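Local coordinates for protein peroxisomal acyl-coenzyme A oxidase 1 (Arabidopsis thaliana, PDB 1W07) that oxidises long- and medium-chain acyl-CoAs to 2-trans-enoyl-CoAs with an FAD cofactor, passing the electrons to oxygen to give hydrogen peroxide in peroxisomal beta-oxidation, at residues Gly133-Gly141 against Gln169-Leu179. The protein carries 1 engineered substitution. Numbering follows the deposited sequence.
With FAD (flavin-adenine dinucleotide), chain I.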
loop_
_atom_site.group_PDB
_atom_site.type_symbol
_atom_site.label_atom_id
_atom_site.label_comp_id
_atom_site.label_asym_id
_atom_site.label_seq_id
_atom_site.Cartn_x
_atom_site.Cartn_y
_atom_site.Cartn_z
ATOM N N GLY B 133 -29.640 1.125 13.885
ATOM C CA GLY B 133 -29.150 -0.239 13.869
ATOM C C GLY B 133 -27.838 -0.461 13.152
ATOM O O GLY B 133 -27.389 0.372 12.360
ATOM N N CYS B 134 -27.226 -1.603 13.442
ATOM C CA CYS B 134 -25.958 -1.978 12.837
ATOM C C CYS B 134 -26.052 -3.453 12.450
ATOM O O CYS B 134 -27.009 -4.128 12.823
ATOM C CB CYS B 134 -24.812 -1.752 13.827
ATOM S SG CYS B 134 -24.987 -2.573 15.432
ATOM N N TYR B 135 -25.060 -3.935 11.704
ATOM C CA TYR B 135 -25.010 -5.319 11.228
ATOM C C TYR B 135 -23.966 -6.080 12.045
ATOM O O TYR B 135 -22.774 -6.007 11.749
ATOM C CB TYR B 135 -24.611 -5.319 9.746
ATOM C CG TYR B 135 -24.852 -6.612 9.016
ATOM C CD1 TYR B 135 -26.127 -6.949 8.564
ATOM C CD2 TYR B 135 -23.807 -7.513 8.784
ATOM C CE1 TYR B 135 -26.355 -8.147 7.905
ATOM C CE2 TYR B 135 -24.037 -8.714 8.123
ATOM C CZ TYR B 135 -25.315 -9.022 7.692
ATOM O OH TYR B 135 -25.554 -10.227 7.070
ATOM N N ALA B 136 -24.408 -6.822 13.059
ATOM C CA ALA B 136 -23.482 -7.549 13.919
ATOM C C ALA B 136 -23.337 -9.021 13.551
ATOM O O ALA B 136 -24.010 -9.897 14.106
ATOM C CB ALA B 136 -23.896 -7.402 15.376
ATOM N N GLN B 137 -22.449 -9.289 12.604
ATOM C CA GLN B 137 -22.240 -10.660 12.183
ATOM C C GLN B 137 -20.857 -11.146 12.620
ATOM O O GLN B 137 -20.738 -12.071 13.417
ATOM C CB GLN B 137 -22.410 -10.742 10.660
ATOM C CG GLN B 137 -22.076 -12.085 10.031
ATOM C CD GLN B 137 -22.425 -12.129 8.552
ATOM O OE1 GLN B 137 -23.598 -12.136 8.181
ATOM N NE2 GLN B 137 -21.406 -12.134 7.698
ATOM N N THR B 138 -19.820 -10.498 12.109
ATOM C CA THR B 138 -18.445 -10.871 12.412
ATOM C C THR B 138 -18.108 -10.930 13.903
ATOM O O THR B 138 -18.600 -10.137 14.704
ATOM C CB THR B 138 -17.470 -9.910 11.705
ATOM O OG1 THR B 138 -17.676 -10.017 10.293
ATOM C CG2 THR B 138 -16.027 -10.253 12.036
ATOM N N GLU B 139 -17.254 -11.884 14.256
ATOM C CA GLU B 139 -16.813 -12.061 15.629
ATOM C C GLU B 139 -15.290 -12.072 15.627
ATOM O O GLU B 139 -14.664 -12.092 14.572
ATOM C CB GLU B 139 -17.329 -13.394 16.207
ATOM C CG GLU B 139 -18.780 -13.708 15.840
ATOM C CD GLU B 139 -19.345 -14.951 16.534
ATOM O OE1 GLU B 139 -18.646 -15.985 16.615
ATOM O OE2 GLU B 139 -20.510 -14.890 16.974
ATOM N N LEU B 140 -14.704 -12.061 16.818
ATOM C CA LEU B 140 -13.256 -12.096 16.959
ATOM C C LEU B 140 -12.671 -13.280 16.206
ATOM O O LEU B 140 -11.704 -13.144 15.457
ATOM C CB LEU B 140 -12.855 -12.199 18.434
ATOM C CG LEU B 140 -12.570 -10.877 19.152
ATOM C CD1 LEU B 140 -12.437 -11.098 20.656
ATOM C CD2 LEU B 140 -11.294 -10.273 18.580
ATOM N N GLY B 141 -13.270 -14.447 16.395
ATOM C CA GLY B 141 -12.759 -15.635 15.741
ATOM C C GLY B 141 -13.264 -15.975 14.359
ATOM O O GLY B 141 -12.698 -16.861 13.721
ATOM N N GLN B 169 -14.822 -15.771 24.645
ATOM C CA GLN B 169 -14.363 -14.434 24.279
ATOM C C GLN B 169 -14.271 -14.278 22.766
ATOM O O GLN B 169 -14.592 -13.222 22.233
ATOM C CB GLN B 169 -13.005 -14.151 24.927
ATOM C CG GLN B 169 -12.545 -12.713 24.777
ATOM C CD GLN B 169 -11.215 -12.471 25.454
ATOM O OE1 GLN B 169 -10.243 -13.182 25.202
ATOM N NE2 GLN B 169 -11.163 -11.464 26.314
ATOM N N THR B 170 -13.840 -15.338 22.086
ATOM C CA THR B 170 -13.699 -15.320 20.632
ATOM C C THR B 170 -15.053 -15.268 19.917
ATOM O O THR B 170 -15.114 -15.033 18.705
ATOM C CB THR B 170 -12.900 -16.552 20.115
ATOM O OG1 THR B 170 -13.563 -17.769 20.497
ATOM C CG2 THR B 170 -11.500 -16.546 20.707
ATOM N N ALA B 171 -16.134 -15.471 20.673
ATOM C CA ALA B 171 -17.482 -15.438 20.117
ATOM C C ALA B 171 -17.988 -13.993 20.100
ATOM O O ALA B 171 -19.018 -13.694 19.498
ATOM C CB ALA B 171 -18.422 -16.316 20.953
ATOM N N SER B 172 -17.260 -13.111 20.767
ATOM C CA SER B 172 -17.637 -11.699 20.835
ATOM C C SER B 172 -17.735 -11.072 19.442
ATOM O O SER B 172 -16.871 -11.297 18.595
ATOM C CB SER B 172 -16.607 -10.921 21.660
ATOM O OG SER B 172 -16.414 -11.504 22.934
ATOM N N LYS B 173 -18.777 -10.282 19.208
ATOM C CA LYS B 173 -18.951 -9.611 17.918
ATOM C C LYS B 173 -17.792 -8.630 17.855
ATOM O O LYS B 173 -17.415 -8.047 18.873
ATOM C CB LYS B 173 -20.290 -8.868 17.846
ATOM C CG LYS B 173 -21.486 -9.794 17.858
ATOM C CD LYS B 173 -21.371 -10.803 16.721
ATOM C CE LYS B 173 -22.497 -11.820 16.759
ATOM N NZ LYS B 173 -22.419 -12.827 15.650
ATOM N N TRP B 174 -17.232 -8.437 16.669
ATOM C CA TRP B 174 -16.067 -7.575 16.518
ATOM C C TRP B 174 -16.001 -7.048 15.084
ATOM O O TRP B 174 -16.006 -7.836 14.138
ATOM C CB TRP B 174 -14.823 -8.417 16.856
ATOM C CG TRP B 174 -13.541 -7.654 17.048
ATOM C CD1 TRP B 174 -12.689 -7.211 16.072
ATOM C CD2 TRP B 174 -12.999 -7.202 18.289
ATOM N NE1 TRP B 174 -11.661 -6.509 16.636
ATOM C CE2 TRP B 174 -11.821 -6.490 17.996
ATOM C CE3 TRP B 174 -13.403 -7.325 19.630
ATOM C CZ2 TRP B 174 -11.032 -5.898 18.994
ATOM C CZ3 TRP B 174 -12.626 -6.743 20.619
ATOM C CH2 TRP B 174 -11.446 -6.032 20.294
ATOM N N TRP B 175 -15.958 -5.719 14.971
ATOM C CA TRP B 175 -15.898 -4.944 13.718
ATOM C C TRP B 175 -17.149 -4.178 13.281
ATOM O O TRP B 175 -17.038 -3.176 12.565
ATOM C CB TRP B 175 -15.422 -5.805 12.520
ATOM C CG TRP B 175 -13.927 -5.900 12.440
ATOM C CD1 TRP B 175 -13.159 -7.003 12.642
ATOM C CD2 TRP B 175 -13.017 -4.799 12.283
ATOM N NE1 TRP B 175 -11.819 -6.659 12.636
ATOM C CE2 TRP B 175 -11.707 -5.311 12.422
ATOM C CE3 TRP B 175 -13.186 -3.428 12.049
ATOM C CZ2 TRP B 175 -10.572 -4.502 12.339
ATOM C CZ3 TRP B 175 -12.053 -2.616 11.965
ATOM C CH2 TRP B 175 -10.764 -3.160 12.113
ATOM N N PRO B 176 -18.359 -4.620 13.688
ATOM C CA PRO B 176 -19.566 -3.913 13.266
ATOM C C PRO B 176 -19.540 -2.380 13.336
ATOM O O PRO B 176 -19.393 -1.796 14.410
ATOM C CB PRO B 176 -20.642 -4.536 14.143
ATOM C CG PRO B 176 -20.197 -5.992 14.163
ATOM C CD PRO B 176 -18.712 -5.818 14.480
ATOM N N GLY B 177 -19.675 -1.734 12.180
ATOM C CA GLY B 177 -19.686 -0.279 12.134
ATOM C C GLY B 177 -20.949 0.257 12.796
ATOM O O GLY B 177 -22.028 -0.298 12.591
ATOM N N GLY B 178 -20.807 1.315 13.598
ATOM C CA GLY B 178 -21.942 1.929 14.274
ATOM C C GLY B 178 -22.369 1.232 15.554
ATOM O O GLY B 178 -23.282 1.674 16.263
ATOM N N LEU B 179 -21.702 0.125 15.851
ATOM C CA LEU B 179 -21.989 -0.653 17.045
ATOM C C LEU B 179 -21.280 -0.096 18.269
ATOM O O LEU B 179 -21.813 -0.128 19.375
ATOM C CB LEU B 179 -21.534 -2.095 16.827
ATOM C CG LEU B 179 -21.519 -3.046 18.031
ATOM C CD1 LEU B 179 -22.950 -3.287 18.528
ATOM C CD2 LEU B 179 -20.824 -4.355 17.615
HETATM P PA FAD I . -9.863 -14.362 7.227
HETATM O O1A FAD I . -10.998 -14.829 6.400
HETATM O O2A FAD I . -9.637 -15.021 8.531
HETATM O O5B FAD I . -8.526 -14.444 6.338
HETATM C C5B FAD I . -7.245 -14.153 6.902
HETATM C C4B FAD I . -6.136 -14.660 5.975
HETATM O O4B FAD I . -6.345 -16.072 5.787
HETATM C C3B FAD I . -6.235 -14.013 4.591
HETATM O O3B FAD I . -4.949 -14.019 3.965
HETATM C C2B FAD I . -7.191 -14.957 3.864
HETATM O O2B FAD I . -6.925 -14.945 2.460
HETATM C C1B FAD I . -6.724 -16.305 4.420
HETATM N N9A FAD I . -7.797 -17.323 4.325
HETATM C C8A FAD I . -8.863 -17.419 5.121
HETATM N N7A FAD I . -9.616 -18.451 4.737
HETATM C C5A FAD I . -9.031 -19.013 3.686
HETATM C C6A FAD I . -9.337 -20.106 2.885
HETATM N N6A FAD I . -10.470 -20.782 3.044
HETATM N N1A FAD I . -8.450 -20.452 1.858
HETATM C C2A FAD I . -7.291 -19.696 1.655
HETATM N N3A FAD I . -7.040 -18.657 2.430
HETATM C C4A FAD I . -7.867 -18.300 3.428
HETATM N N1 FAD I . -18.461 -7.317 9.902
HETATM C C2 FAD I . -19.810 -7.200 10.263
HETATM O O2 FAD I . -20.447 -8.198 10.588
HETATM N N3 FAD I . -20.411 -5.933 10.261
HETATM C C4 FAD I . -19.669 -4.799 9.907
HETATM O O4 FAD I . -20.218 -3.697 9.877
HETATM C C4X FAD I . -18.324 -4.924 9.573
HETATM N N5 FAD I . -17.545 -3.790 9.294
HETATM C C5X FAD I . -16.190 -3.901 8.974
HETATM C C6 FAD I . -15.413 -2.759 8.814
HETATM C C7 FAD I . -14.043 -2.867 8.610
HETATM C C7M FAD I . -13.221 -1.588 8.453
HETATM C C8 FAD I . -13.443 -4.131 8.559
HETATM C C8M FAD I . -11.936 -4.279 8.335
HETATM C C9 FAD I . -14.226 -5.269 8.709
HETATM C C9A FAD I . -15.598 -5.169 8.916
HETATM N N10 FAD I . -16.388 -6.305 9.141
HETATM C C10 FAD I . -17.723 -6.175 9.560
HETATM C "C1'" FAD I . -15.806 -7.669 9.058
HETATM C "C2'" FAD I . -15.641 -8.079 7.592
HETATM O "O2'" FAD I . -16.888 -7.950 6.905
HETATM C "C3'" FAD I . -15.097 -9.496 7.389
HETATM O "O3'" FAD I . -15.963 -10.437 8.030
HETATM C "C4'" FAD I . -13.682 -9.672 7.946
HETATM O "O4'" FAD I . -12.907 -8.481 7.789
HETATM C "C5'" FAD I . -13.001 -10.831 7.218
HETATM O "O5'" FAD I . -11.624 -10.908 7.585
HETATM P P FAD I . -11.073 -12.132 8.466
HETATM O O1P FAD I . -10.387 -11.545 9.636
HETATM O O2P FAD I . -12.177 -13.092 8.693
HETATM O O3P FAD I . -9.989 -12.779 7.472
HETATM O O HOH W 1 -22.638 -2.677 11.335
#
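K173 forms a salt bridge with E139, NZ to OE2 3.1 Å, and NZ also donates to Q137 O at 2.9 Å. The contact joins two segments of the beta domain of the acyl-CoA dehydrogenase fold, where they form part of the FAD pocket. The K173 chain bends at chi2 (-56°), which brings its amine back to the other segment. Y189 O is a third partner of this amine, while T151 OG1 and the backbone N of E150 hydrogen-bond to the E139 carboxylate. E139 and K173 also form a single beta bridge. Its bonds run from W174 N to T138 O and from L140 N to S172 O. Beyond the bridge, G141 N donates to T170 O at 3.0 Å.

Both segments grip the isoalloxazine. Y135 O accepts from FAD N3 at 2.8 Å. The backbone N atoms of Q137 and T138 both donate to FAD O2. G177 N donates to FAD O4. T138 OG1 donates to FAD N1 at 2.8 Å and accepts from FAD O3'.

W175 lays one indole face over the dimethylbenzene side of the flavin. W174 NE1 lies over the opposite face of the W175 indole, toward its rim. H402 and F630 of the second subunit also meet the W174 ring. P176 CG packs on A136 CA. L140 CD2 sits over the five-membered ring of W174, 3.8 Å from its centroid and 20° off the normal.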